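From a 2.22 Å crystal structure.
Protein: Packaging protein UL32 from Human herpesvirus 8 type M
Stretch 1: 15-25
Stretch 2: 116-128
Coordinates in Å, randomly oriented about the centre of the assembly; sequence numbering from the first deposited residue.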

# COMPACT_ATOMS: atom_id res chain seq x y z
N ASP D 15 -34.71 -47.51 9.90
CA ASP D 15 -35.76 -46.67 10.47
C ASP D 15 -35.18 -45.36 10.98
O ASP D 15 -35.63 -44.28 10.58
CB ASP D 15 -36.50 -47.42 11.58
N GLU D 16 -34.20 -45.42 11.89
CA GLU D 16 -33.62 -44.16 12.37
C GLU D 16 -32.86 -43.44 11.25
O GLU D 16 -33.00 -42.22 11.10
CB GLU D 16 -32.73 -44.41 13.59
N LEU D 17 -32.11 -44.18 10.42
CA LEU D 17 -31.32 -43.54 9.37
C LEU D 17 -32.17 -42.86 8.30
O LEU D 17 -31.75 -41.84 7.74
CB LEU D 17 -30.39 -44.56 8.74
CG LEU D 17 -29.31 -45.07 9.68
CD1 LEU D 17 -28.39 -45.97 8.88
CD2 LEU D 17 -28.56 -43.91 10.30
N GLN D 18 -33.37 -43.38 8.00
CA GLN D 18 -34.26 -42.66 7.10
C GLN D 18 -34.62 -41.31 7.68
O GLN D 18 -34.76 -40.32 6.95
CB GLN D 18 -35.54 -43.43 6.84
CG GLN D 18 -35.52 -44.58 5.88
CD GLN D 18 -36.82 -45.33 5.92
OE1 GLN D 18 -37.68 -45.04 6.75
NE2 GLN D 18 -37.01 -46.28 4.99
N LYS D 19 -34.80 -41.25 9.00
CA LYS D 19 -35.17 -39.98 9.62
C LYS D 19 -34.02 -38.99 9.52
O LYS D 19 -34.26 -37.78 9.46
CB LYS D 19 -35.59 -40.21 11.07
CG LYS D 19 -36.78 -41.20 11.22
CD LYS D 19 -38.00 -40.76 10.38
CE LYS D 19 -38.82 -39.60 10.95
NZ LYS D 19 -40.10 -39.38 10.16
N LEU D 20 -32.77 -39.48 9.54
CA LEU D 20 -31.61 -38.62 9.31
C LEU D 20 -31.53 -38.15 7.85
O LEU D 20 -31.25 -36.97 7.59
CB LEU D 20 -30.31 -39.35 9.69
CG LEU D 20 -29.00 -38.62 9.42
CD1 LEU D 20 -28.96 -37.34 10.22
CD2 LEU D 20 -27.82 -39.48 9.75
N LEU D 21 -31.71 -39.06 6.89
CA LEU D 21 -31.66 -38.64 5.48
C LEU D 21 -32.75 -37.63 5.15
O LEU D 21 -32.50 -36.65 4.43
CB LEU D 21 -31.79 -39.85 4.56
CG LEU D 21 -30.65 -40.86 4.45
CD1 LEU D 21 -31.10 -42.06 3.62
CD2 LEU D 21 -29.46 -40.20 3.80
N ALA D 22 -33.97 -37.82 5.67
CA ALA D 22 -35.03 -36.87 5.38
C ALA D 22 -34.69 -35.50 5.93
O ALA D 22 -34.92 -34.48 5.26
CB ALA D 22 -36.36 -37.37 5.95
N ALA D 23 -34.15 -35.44 7.15
CA ALA D 23 -33.72 -34.17 7.75
C ALA D 23 -32.44 -33.61 7.12
O ALA D 23 -31.96 -32.56 7.58
CB ALA D 23 -33.53 -34.35 9.26
N SER D 24 -31.87 -34.27 6.11
CA SER D 24 -30.61 -33.86 5.51
C SER D 24 -30.77 -33.39 4.06
O SER D 24 -29.77 -33.21 3.36
CB SER D 24 -29.61 -35.00 5.59
OG SER D 24 -29.31 -35.27 6.95
N LEU D 25 -31.99 -33.16 3.61
CA LEU D 25 -32.25 -32.56 2.31
C LEU D 25 -32.49 -31.07 2.51
O LEU D 25 -32.87 -30.63 3.60
CB LEU D 25 -33.47 -33.20 1.65
CG LEU D 25 -33.42 -34.68 1.32
CD1 LEU D 25 -34.85 -35.23 1.09
CD2 LEU D 25 -32.53 -35.00 0.15
N LEU D 116 -33.22 -40.72 17.50
CA LEU D 116 -31.85 -40.25 17.61
C LEU D 116 -31.59 -39.08 16.67
O LEU D 116 -30.91 -38.12 17.04
CB LEU D 116 -30.90 -41.41 17.30
CG LEU D 116 -29.39 -41.24 17.48
CD1 LEU D 116 -29.06 -40.77 18.90
CD2 LEU D 116 -28.69 -42.57 17.19
N PHE D 117 -32.17 -39.12 15.47
CA PHE D 117 -31.91 -38.14 14.44
C PHE D 117 -33.17 -37.34 14.11
O PHE D 117 -34.29 -37.78 14.37
CB PHE D 117 -31.40 -38.83 13.18
CG PHE D 117 -30.19 -39.66 13.42
CD1 PHE D 117 -29.04 -39.07 13.90
CD2 PHE D 117 -30.20 -41.02 13.20
CE1 PHE D 117 -27.92 -39.83 14.14
CE2 PHE D 117 -29.09 -41.78 13.44
CZ PHE D 117 -27.94 -41.19 13.91
N GLY D 118 -32.96 -36.17 13.51
CA GLY D 118 -34.07 -35.34 13.09
C GLY D 118 -34.12 -33.99 13.78
O GLY D 118 -33.17 -33.57 14.45
N PRO D 119 -35.21 -33.25 13.57
CA PRO D 119 -35.31 -31.91 14.17
C PRO D 119 -35.47 -32.05 15.67
O PRO D 119 -36.30 -32.83 16.15
CB PRO D 119 -36.56 -31.32 13.51
CG PRO D 119 -37.39 -32.51 13.12
CD PRO D 119 -36.48 -33.71 12.98
N GLY D 120 -34.63 -31.34 16.40
CA GLY D 120 -34.61 -31.38 17.84
C GLY D 120 -33.68 -32.44 18.38
O GLY D 120 -33.37 -32.46 19.55
N ARG D 121 -33.21 -33.30 17.50
CA ARG D 121 -32.28 -34.34 17.84
C ARG D 121 -30.98 -34.12 17.08
O ARG D 121 -30.57 -33.01 16.95
CB ARG D 121 -32.90 -35.68 17.56
N LEU D 122 -30.30 -35.16 16.64
CA LEU D 122 -29.05 -35.02 15.91
C LEU D 122 -29.20 -34.84 14.42
O LEU D 122 -30.06 -35.42 13.81
CB LEU D 122 -28.14 -36.20 16.14
CG LEU D 122 -27.40 -36.44 17.42
CD1 LEU D 122 -26.41 -37.52 17.20
CD2 LEU D 122 -26.69 -35.26 17.94
N MET D 123 -28.31 -34.05 13.83
CA MET D 123 -28.33 -33.85 12.39
C MET D 123 -26.98 -34.17 11.79
O MET D 123 -25.96 -34.25 12.48
CB MET D 123 -28.72 -32.42 12.07
CG MET D 123 -30.08 -32.16 12.63
SD MET D 123 -31.10 -31.37 11.42
CE MET D 123 -32.56 -31.15 12.40
N GLY D 124 -27.00 -34.31 10.45
CA GLY D 124 -25.77 -34.60 9.72
C GLY D 124 -24.65 -33.65 10.08
O GLY D 124 -23.50 -34.06 10.25
N ILE D 125 -24.97 -32.37 10.23
CA ILE D 125 -23.91 -31.43 10.58
C ILE D 125 -23.33 -31.76 11.94
O ILE D 125 -22.12 -31.58 12.16
CB ILE D 125 -24.44 -29.98 10.51
CG1 ILE D 125 -23.27 -29.00 10.45
CG2 ILE D 125 -25.35 -29.66 11.70
CD1 ILE D 125 -22.28 -29.32 9.36
N ASP D 126 -24.14 -32.30 12.86
CA ASP D 126 -23.62 -32.60 14.20
C ASP D 126 -22.66 -33.78 14.18
O ASP D 126 -21.64 -33.77 14.89
CB ASP D 126 -24.77 -32.89 15.16
CG ASP D 126 -25.74 -31.73 15.28
OD1 ASP D 126 -25.27 -30.63 15.67
OD2 ASP D 126 -26.95 -31.93 15.01
N LEU D 127 -22.98 -34.81 13.37
CA LEU D 127 -22.08 -35.94 13.17
C LEU D 127 -20.79 -35.50 12.48
O LEU D 127 -19.70 -35.95 12.85
CB LEU D 127 -22.78 -37.02 12.34
CG LEU D 127 -24.02 -37.62 13.01
CD1 LEU D 127 -24.76 -38.52 12.03
CD2 LEU D 127 -23.67 -38.39 14.27
N GLN D 128 -20.90 -34.70 11.41
CA GLN D 128 -19.73 -34.18 10.71
C GLN D 128 -18.82 -33.37 11.63
O GLN D 128 -17.60 -33.52 11.61
CB GLN D 128 -20.18 -33.31 9.56
CG GLN D 128 -20.79 -34.04 8.41
CD GLN D 128 -20.92 -33.14 7.21
OE1 GLN D 128 -19.96 -32.94 6.47
NE2 GLN D 128 -22.09 -32.54 7.03

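Residues 15-22 form the end of a helix that begins earlier in the chain; a type I turn from Ala 22 to Leu 25 follows. The second stretch runs as loop through a type II turn, Gly 118 to Arg 121, closed by Arg 121 N to Gly 118 O at 3.1 Å, and enters a helix at Gly 124. Gly 118 N to Leu 122 O and Leu 122 N to Leu 116 O, both 3.0 Å, pin the loop to itself. Met 123 occupies the N-cap position, its N donating to Asp 126 OD2 at 2.8 Å. The backbones come close at Leu 20 and Phe 117, with CA atoms 5.2 Å apart.

No hydrogen bond crosses between the modelled atoms, although Glu 16 lacks its side chain beyond CB; the 405 Å² buried is chiefly apolar packing. Phe 117 (chi1 m) points toward the helix and supplies the largest share, 92 Å². Leu 20 CD2 sits 4.2 Å from the centroid of the Phe 117 ring and 4° off its normal, a CH-pi contact over one face. Glu 16 O meets the ring edge, 3.7 Å from Phe 117 CD2, while Leu 17 CD2 packs 3.8 Å from Phe 117 CE2.

Leu 20 (t, p) suits its central place because its branches diverge: CD2 also reaches Leu 127 CD1 at 3.9 Å, whereas CD1 lies 3.6 Å from Gly 124 N. Ala 23 points its small CB toward the loop, 4.0 Å from Gly 118 CA and 4.4 Å from Met 123 SD. At Gly 118, phi/psi of 117/-171 call for glycine: a CB would jam against Phe 117 O and also fall 2.6 Å from Pro 119 CD. Ser 24 OG is satisfied within its own stretch, donating to Leu 20 O at 2.7 Å.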